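Local coordinates for protein cyanuric acid amidohydrolase (Azorhizobium caulinodans, PDB 4NQ3) that hydrolyses cyanuric acid, opening its s-triazine ring to give carboxybiuret, which decarboxylates spontaneously to biuret in the breakdown of s-triazine herbicides and melamine, at residues V128-Q133 against L232-V237; S191-A196 against G200-D205; T280-K285 against G323-T328. All coordinates share one frame; numbering follows the deposited sequence.

Interaction 1: residues V128-Q133 against L232-V237; sequences VRMVAQ and LGHEIV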
loop_
_atom_site.group_PDB
_atom_site.type_symbol
_atom_site.label_atom_id
_atom_site.label_comp_id
_atom_site.label_asym_id
_atom_site.label_seq_id
_atom_site.Cartn_x
_atom_site.Cartn_y
_atom_site.Cartn_z
ATOM N N VAL A 128 -3.618 -14.123 28.777
ATOM C CA VAL A 128 -2.430 -13.994 29.607
ATOM C C VAL A 128 -2.159 -15.260 30.392
ATOM O O VAL A 128 -1.025 -15.758 30.406
ATOM C CB VAL A 128 -2.539 -12.853 30.607
ATOM C CG1 VAL A 128 -1.305 -12.863 31.482
ATOM C CG2 VAL A 128 -2.703 -11.506 29.893
ATOM N N ARG A 129 -3.200 -15.794 31.033
ATOM C CA ARG A 129 -3.021 -16.975 31.867
ATOM C C ARG A 129 -2.718 -18.182 31.013
ATOM O O ARG A 129 -1.928 -19.043 31.403
ATOM C CB ARG A 129 -4.248 -17.231 32.730
ATOM C CG ARG A 129 -4.495 -16.165 33.795
ATOM C CD ARG A 129 -5.671 -16.594 34.636
ATOM N NE ARG A 129 -6.475 -15.471 35.101
ATOM C CZ ARG A 129 -6.112 -14.616 36.056
ATOM N NH1 ARG A 129 -4.937 -14.745 36.682
ATOM N NH2 ARG A 129 -6.934 -13.625 36.384
HETATM N N MSE A 130 -3.332 -18.239 29.836
HETATM C CA MSE A 130 -3.163 -19.399 28.964
HETATM C C MSE A 130 -1.703 -19.509 28.534
HETATM O O MSE A 130 -1.094 -20.570 28.632
HETATM C CB MSE A 130 -4.090 -19.308 27.742
HETATM C CG MSE A 130 -4.021 -20.528 26.875
HETATM SE SE MSE A 130 -5.315 -20.560 25.433
HETATM C CE MSE A 130 -6.927 -20.404 26.502
ATOM N N VAL A 131 -1.142 -18.392 28.092
ATOM C CA VAL A 131 0.223 -18.366 27.612
ATOM C C VAL A 131 1.187 -18.598 28.771
ATOM O O VAL A 131 2.137 -19.383 28.650
ATOM C CB VAL A 131 0.518 -17.019 26.915
ATOM C CG1 VAL A 131 1.985 -16.847 26.653
ATOM C CG2 VAL A 131 -0.276 -16.917 25.610
ATOM N N ALA A 132 0.901 -17.979 29.915
ATOM C CA ALA A 132 1.743 -18.139 31.096
ATOM C C ALA A 132 1.912 -19.603 31.462
ATOM O O ALA A 132 3.027 -20.058 31.742
ATOM C CB ALA A 132 1.165 -17.384 32.250
ATOM N N GLN A 133 0.800 -20.338 31.462
ATOM C CA GLN A 133 0.809 -21.762 31.770
ATOM C C GLN A 133 1.664 -22.496 30.748
ATOM O O GLN A 133 2.489 -23.334 31.118
ATOM C CB GLN A 133 -0.613 -22.331 31.818
ATOM C CG GLN A 133 -1.261 -22.274 33.223
ATOM C CD GLN A 133 -2.813 -22.270 33.205
ATOM O OE1 GLN A 133 -3.452 -22.447 32.155
ATOM N NE2 GLN A 133 -3.413 -22.025 34.377
ATOM N N LEU A 232 -5.634 -20.816 15.821
ATOM C CA LEU A 232 -6.604 -20.355 16.805
ATOM C C LEU A 232 -6.066 -20.394 18.232
ATOM O O LEU A 232 -6.653 -19.780 19.129
ATOM C CB LEU A 232 -7.891 -21.165 16.715
ATOM C CG LEU A 232 -8.579 -20.982 15.367
ATOM C CD1 LEU A 232 -9.854 -21.775 15.372
ATOM C CD2 LEU A 232 -8.828 -19.483 15.051
ATOM N N GLY A 233 -4.957 -21.114 18.424
ATOM C CA GLY A 233 -4.258 -21.179 19.707
ATOM C C GLY A 233 -2.879 -20.516 19.723
ATOM O O GLY A 233 -2.657 -19.490 19.056
ATOM N N HIS A 234 -1.961 -21.073 20.513
ATOM C CA HIS A 234 -0.606 -20.522 20.623
ATOM C C HIS A 234 0.482 -21.574 20.399
ATOM O O HIS A 234 0.287 -22.751 20.715
ATOM C CB HIS A 234 -0.375 -19.886 22.005
ATOM C CG HIS A 234 -1.403 -18.874 22.404
ATOM N ND1 HIS A 234 -2.621 -19.225 22.939
ATOM C CD2 HIS A 234 -1.394 -17.521 22.347
ATOM C CE1 HIS A 234 -3.319 -18.132 23.195
ATOM N NE2 HIS A 234 -2.598 -17.082 22.847
ATOM N N GLU A 235 1.626 -21.147 19.860
ATOM C CA GLU A 235 2.842 -21.972 19.877
ATOM C C GLU A 235 3.861 -21.277 20.757
ATOM O O GLU A 235 4.093 -20.084 20.606
ATOM C CB GLU A 235 3.407 -22.174 18.489
ATOM C CG GLU A 235 2.338 -22.543 17.481
ATOM C CD GLU A 235 2.254 -24.041 17.234
ATOM O OE1 GLU A 235 2.635 -24.474 16.116
ATOM O OE2 GLU A 235 1.785 -24.776 18.145
ATOM N N ILE A 236 4.457 -22.011 21.684
ATOM C CA ILE A 236 5.459 -21.442 22.564
ATOM C C ILE A 236 6.814 -22.134 22.377
ATOM O O ILE A 236 6.905 -23.373 22.358
ATOM C CB ILE A 236 5.035 -21.549 24.026
ATOM C CG1 ILE A 236 3.907 -20.564 24.319
ATOM C CG2 ILE A 236 6.203 -21.253 24.945
ATOM C CD1 ILE A 236 2.573 -21.035 23.849
ATOM N N VAL A 237 7.869 -21.335 22.246
ATOM C CA VAL A 237 9.215 -21.879 22.184
ATOM C C VAL A 237 10.097 -21.098 23.128
ATOM O O VAL A 237 10.259 -19.894 22.950
ATOM C CB VAL A 237 9.792 -21.793 20.767
ATOM C CG1 VAL A 237 11.180 -22.354 20.746
ATOM C CG2 VAL A 237 8.913 -22.564 19.822
#

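Interaction 2: residues S191-A196 against G200-D205; sequences SALGIA and GEVAED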
loop_
_atom_site.group_PDB
_atom_site.type_symbol
_atom_site.label_atom_id
_atom_site.label_comp_id
_atom_site.label_asym_id
_atom_site.label_seq_id
_atom_site.Cartn_x
_atom_site.Cartn_y
_atom_site.Cartn_z
ATOM N N SER A 191 -0.110 -11.978 25.334
ATOM C CA SER A 191 0.887 -13.036 25.339
ATOM C C SER A 191 2.182 -12.602 26.015
ATOM O O SER A 191 2.777 -13.360 26.776
ATOM C CB SER A 191 1.186 -13.478 23.911
ATOM O OG SER A 191 0.023 -14.044 23.344
ATOM N N ALA A 192 2.624 -11.382 25.744
ATOM C CA ALA A 192 3.853 -10.893 26.344
ATOM C C ALA A 192 3.720 -10.824 27.876
ATOM O O ALA A 192 4.624 -11.227 28.607
ATOM C CB ALA A 192 4.208 -9.536 25.767
ATOM N N LEU A 193 2.580 -10.352 28.367
ATOM C CA LEU A 193 2.392 -10.271 29.813
ATOM C C LEU A 193 2.363 -11.669 30.401
ATOM O O LEU A 193 2.835 -11.902 31.511
ATOM C CB LEU A 193 1.112 -9.521 30.149
ATOM C CG LEU A 193 1.359 -8.046 29.881
ATOM C CD1 LEU A 193 0.084 -7.225 29.989
ATOM C CD2 LEU A 193 2.458 -7.557 30.801
ATOM N N GLY A 194 1.807 -12.607 29.639
ATOM C CA GLY A 194 1.793 -14.005 30.033
ATOM C C GLY A 194 3.211 -14.525 30.193
ATOM O O GLY A 194 3.517 -15.186 31.193
ATOM N N ILE A 195 4.083 -14.219 29.229
ATOM C CA ILE A 195 5.486 -14.570 29.357
ATOM C C ILE A 195 6.089 -13.889 30.587
ATOM O O ILE A 195 6.825 -14.511 31.373
ATOM C CB ILE A 195 6.287 -14.171 28.103
ATOM C CG1 ILE A 195 5.876 -15.048 26.924
ATOM C CG2 ILE A 195 7.782 -14.326 28.331
ATOM C CD1 ILE A 195 6.344 -14.524 25.603
ATOM N N ALA A 196 5.757 -12.615 30.763
ATOM C CA ALA A 196 6.303 -11.865 31.882
ATOM C C ALA A 196 5.852 -12.540 33.178
ATOM O O ALA A 196 6.657 -12.815 34.076
ATOM C CB ALA A 196 5.853 -10.394 31.827
ATOM N N GLY A 200 8.209 -14.172 36.054
ATOM C CA GLY A 200 8.276 -13.403 37.274
ATOM C C GLY A 200 8.759 -11.985 37.065
ATOM O O GLY A 200 9.205 -11.328 38.007
ATOM N N GLU A 201 8.685 -11.509 35.828
ATOM C CA GLU A 201 9.070 -10.131 35.533
ATOM C C GLU A 201 7.943 -9.159 35.895
ATOM O O GLU A 201 8.158 -7.943 35.999
ATOM C CB GLU A 201 9.442 -9.979 34.064
ATOM C CG GLU A 201 10.679 -10.771 33.644
ATOM C CD GLU A 201 10.921 -10.687 32.141
ATOM O OE1 GLU A 201 10.000 -11.037 31.365
ATOM O OE2 GLU A 201 12.025 -10.254 31.737
ATOM N N VAL A 202 6.748 -9.715 36.092
ATOM C CA VAL A 202 5.567 -8.953 36.490
ATOM C C VAL A 202 4.815 -9.734 37.557
ATOM O O VAL A 202 4.760 -10.965 37.510
ATOM C CB VAL A 202 4.617 -8.701 35.312
ATOM C CG1 VAL A 202 3.400 -7.995 35.798
ATOM C CG2 VAL A 202 5.295 -7.873 34.246
ATOM N N ALA A 203 4.229 -9.027 38.514
ATOM C CA ALA A 203 3.459 -9.662 39.581
ATOM C C ALA A 203 2.027 -9.940 39.137
ATOM O O ALA A 203 1.458 -9.170 38.351
ATOM C CB ALA A 203 3.465 -8.780 40.804
ATOM N N GLU A 204 1.417 -11.012 39.638
ATOM C CA GLU A 204 0.091 -11.348 39.125
ATOM C C GLU A 204 -0.962 -10.326 39.528
ATOM O O GLU A 204 -1.865 -10.043 38.742
ATOM C CB GLU A 204 -0.365 -12.743 39.556
ATOM C CG GLU A 204 -1.678 -13.133 38.859
ATOM C CD GLU A 204 -1.841 -14.626 38.648
ATOM O OE1 GLU A 204 -1.273 -15.402 39.444
ATOM O OE2 GLU A 204 -2.535 -15.021 37.678
ATOM N N ASP A 205 -0.854 -9.757 40.728
ATOM C CA ASP A 205 -1.868 -8.792 41.156
ATOM C C ASP A 205 -1.598 -7.393 40.601
ATOM O O ASP A 205 -2.246 -6.437 40.994
ATOM C CB ASP A 205 -2.006 -8.755 42.695
ATOM C CG ASP A 205 -0.668 -8.794 43.426
ATOM O OD1 ASP A 205 0.325 -9.272 42.835
ATOM O OD2 ASP A 205 -0.621 -8.367 44.607
#

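Interaction 3: residues T280-K285 against G323-T328; sequences TIVLAK and GVVGHT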
loop_
_atom_site.group_PDB
_atom_site.type_symbol
_atom_site.label_atom_id
_atom_site.label_comp_id
_atom_site.label_asym_id
_atom_site.label_seq_id
_atom_site.Cartn_x
_atom_site.Cartn_y
_atom_site.Cartn_z
ATOM N N THR A 280 26.130 -15.479 12.429
ATOM C CA THR A 280 25.379 -14.954 13.577
ATOM C C THR A 280 23.862 -15.083 13.351
ATOM O O THR A 280 23.343 -14.742 12.287
ATOM C CB THR A 280 25.702 -13.475 13.845
ATOM O OG1 THR A 280 27.121 -13.265 13.816
ATOM C CG2 THR A 280 25.142 -13.053 15.186
ATOM N N ILE A 281 23.157 -15.610 14.339
ATOM C CA ILE A 281 21.709 -15.694 14.275
ATOM C C ILE A 281 21.100 -14.589 15.128
ATOM O O ILE A 281 21.431 -14.480 16.316
ATOM C CB ILE A 281 21.225 -17.038 14.791
ATOM C CG1 ILE A 281 21.690 -18.156 13.873
ATOM C CG2 ILE A 281 19.709 -17.027 14.971
ATOM C CD1 ILE A 281 21.324 -19.489 14.405
ATOM N N VAL A 282 20.199 -13.793 14.556
ATOM C CA VAL A 282 19.612 -12.675 15.298
ATOM C C VAL A 282 18.095 -12.756 15.339
ATOM O O VAL A 282 17.461 -12.938 14.307
ATOM C CB VAL A 282 20.014 -11.316 14.689
ATOM C CG1 VAL A 282 19.575 -10.187 15.599
ATOM C CG2 VAL A 282 21.523 -11.264 14.453
ATOM N N LEU A 283 17.513 -12.639 16.529
ATOM C CA LEU A 283 16.052 -12.548 16.669
ATOM C C LEU A 283 15.723 -11.239 17.379
ATOM O O LEU A 283 16.212 -11.001 18.485
ATOM C CB LEU A 283 15.505 -13.725 17.468
ATOM C CG LEU A 283 16.171 -15.059 17.146
ATOM C CD1 LEU A 283 15.849 -16.077 18.210
ATOM C CD2 LEU A 283 15.699 -15.550 15.819
ATOM N N ALA A 284 14.919 -10.376 16.773
ATOM C CA ALA A 284 14.681 -9.081 17.394
ATOM C C ALA A 284 13.245 -8.614 17.238
ATOM O O ALA A 284 12.591 -8.958 16.261
ATOM C CB ALA A 284 15.617 -8.067 16.824
ATOM N N LYS A 285 12.755 -7.846 18.212
ATOM C CA LYS A 285 11.457 -7.187 18.089
ATOM C C LYS A 285 11.641 -5.716 17.731
ATOM O O LYS A 285 12.447 -5.025 18.337
ATOM C CB LYS A 285 10.673 -7.300 19.380
ATOM C CG LYS A 285 10.256 -8.700 19.692
ATOM C CD LYS A 285 9.180 -9.149 18.733
ATOM C CE LYS A 285 8.050 -8.137 18.678
ATOM N NZ LYS A 285 7.032 -8.616 17.705
ATOM N N GLY A 323 23.169 -3.763 9.483
ATOM C CA GLY A 323 24.353 -2.929 9.390
ATOM C C GLY A 323 25.437 -3.323 10.385
ATOM O O GLY A 323 26.621 -3.035 10.181
ATOM N N VAL A 324 25.032 -3.990 11.458
ATOM C CA VAL A 324 25.952 -4.358 12.521
ATOM C C VAL A 324 26.454 -5.761 12.295
ATOM O O VAL A 324 27.633 -6.067 12.482
ATOM C CB VAL A 324 25.283 -4.284 13.915
ATOM C CG1 VAL A 324 26.186 -4.886 14.975
ATOM C CG2 VAL A 324 24.911 -2.832 14.262
ATOM N N VAL A 325 25.545 -6.630 11.898
ATOM C CA VAL A 325 25.867 -8.038 11.875
ATOM C C VAL A 325 26.330 -8.445 10.468
ATOM O O VAL A 325 26.860 -9.530 10.274
ATOM C CB VAL A 325 24.650 -8.867 12.370
ATOM C CG1 VAL A 325 23.528 -8.804 11.371
ATOM C CG2 VAL A 325 25.035 -10.293 12.636
ATOM N N GLY A 326 26.177 -7.554 9.492
ATOM C CA GLY A 326 26.754 -7.793 8.176
ATOM C C GLY A 326 26.013 -8.651 7.157
ATOM O O GLY A 326 26.538 -8.938 6.082
ATOM N N HIS A 327 24.799 -9.077 7.485
ATOM C CA HIS A 327 23.975 -9.829 6.542
ATOM C C HIS A 327 22.506 -9.588 6.786
ATOM O O HIS A 327 22.134 -8.934 7.754
ATOM C CB HIS A 327 24.276 -11.313 6.618
ATOM C CG HIS A 327 23.825 -11.964 7.885
ATOM N ND1 HIS A 327 22.646 -12.672 7.977
ATOM C CD2 HIS A 327 24.413 -12.046 9.103
ATOM C CE1 HIS A 327 22.521 -13.155 9.202
ATOM N NE2 HIS A 327 23.581 -12.790 9.905
ATOM N N THR A 328 21.667 -10.091 5.892
ATOM C CA THR A 328 20.258 -9.739 5.936
ATOM C C THR A 328 19.355 -10.906 6.270
ATOM O O THR A 328 18.138 -10.767 6.255
ATOM C CB THR A 328 19.814 -9.153 4.624
ATOM O OG1 THR A 328 20.063 -10.116 3.600
ATOM C CG2 THR A 328 20.587 -7.868 4.344
#

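Interaction 1: residues V128-Q133 against L232-V237
The imidazole of His234 meets the helical segment 128-133 through two side chains, one over its face and one at its rim. Val131 CG2 sits above a face, 3.7 Å from the ring centroid and 21° off the normal, which fits a CH-pi contact. It is displaced toward the CD2 and NE2 margin, with CD2 its nearest atom at 3.5 Å. Met130, present as selenomethionine, approaches differently: SE is 4.7 Å from the same centroid but 75° off the normal, a selenium-aromatic contact at the ring edge beside ND1 and CE1. Its CG is anti to the backbone N (chi1 -176°), and the chain runs straight to SE before folding at its last torsion.

Polar partners outside the two segments hold the ring. ND1 is hydrogen-bonded to Thr114 OG1, while NE2 is hydrogen-bonded to Gln127 NE2, near the start of the same helix. Ring rotation is therefore restrained from both nitrogens.

The contact sets helix 125-141 against the entry to strand 235-242. Ser191 of helix 180-199 also touches both Val131 and His234, and Cys157 of strand 150-157 touches the His234 side chain, which itself lies about 6 Å from that of the active-site Lys156.

Interaction 2: residues S191-A196 against G200-D205
Two successive backbone amides converge on the carbonyl oxygen of Ala196. Glu201 N donates over 3.0 Å to Ala196 O with an N-H...O angle of 145°, its donor 32° out of the carbonyl plane. Gly200 N is at 2.9 Å from the same Ala196 O, but an N-H...O angle of 117° makes that bond weak. Glu201 thus supplies the sounder of the two bonds, and its span of five residues is longer than the four of an alpha-helical bond.

This six-to-one bond, together with the positive phi of Gly200, is consistent with a Schellman motif ending helix 180-199. Gly200 is where the chain leaves helical geometry, and a positive phi is readily accepted by glycine.

Beyond the turn, Val202 folds back on the helix. Its CG2 branch, anti to the carbonyl carbon, meets Ala196 CB at 3.5 Å; the same methyl reaches Leu193 CD2 at 4.5 Å, a looser apolar neighbour one turn earlier. Ala196 therefore serves both sides of the closure, giving its oxygen to the backbone and its methyl to the returning chain.

Glu201 adds a side-chain layer. OE1 comes 3.8 Å from Ala196 CA, yet its polar partner is Ser220 OG, while OE2 takes the Ala221 amide and a salt bridge from Arg222. The carboxylate thus ties the helix end to the chain that leads into strand 223-227.

Around this terminus, Ile195 packs on strands 150-157 and 223-227 and on Val135 of helix 125-141. Leu193 instead packs on His338, in the loop that carries magnesium ligands such as Gln339.

Interaction 3: residues T280-K285 against G323-T328
Thr280, Val325 and His327 carry this buried contact, the first two each losing nearly 50 Å² to it. Val325 presents CG2, anti to its backbone N, to the flank of the threonine: CG2 lies 3.5 Å from Thr280 CB and 3.8 Å from Thr280 CG2, the side chains crossing obliquely. Two residues along, Val282 CG2 meets the same methyl tip to tip at 4.1 Å. One branch of Val325 thus touches both Thr280, just ahead of strand 281-286, and Val282 within it. Thr280 OG1 is engaged with the Gly277 amide.

Strand 281-286 lies parallel to its neighbour 331-334, and helix 309-325 lies between them in sequence, a beta-alpha-beta crossover. The contact joins the entry to its first strand to the end of its helix and the residues just after it.

Gly326 turns the chain out of the helix with positive phi (83°), after which His327 reaches back to Thr280. Its NE2 donates to Thr280 O over 3.1 Å with an N-H...O angle of 138°, the oxygen lying slightly out of the ring plane. ND1 takes the Glu329 amide, consistent with a tautomer that leaves the proton on NE2. Arg295 of a second subunit bonds to Gly326 O, and Lys297 of that subunit packs on His327.

Interactions 1 and 2 lie together, with centres about 12 Å apart, in what is predicted to be the second repeating unit, whereas interaction 3 lies in the predicted third, its centre about 27 Å from theirs. The first pair touches directly: Val131 CG1 is 3.6 Å from Ser191 O, and helices 125-141 and 180-199 lie against one sheet. Interactions 1 and 3 are buried and each joins a helix to the entry of a strand, both using a histidine, but across the contact itself the ring is a packing surface in interaction 1 and a hydrogen-bond donor in interaction 3. Interaction 2 is only partly buried and local in sequence, closing a helix terminus by backbone bonds to one carbonyl and an apolar contact. Interaction 3 alone reaches another subunit.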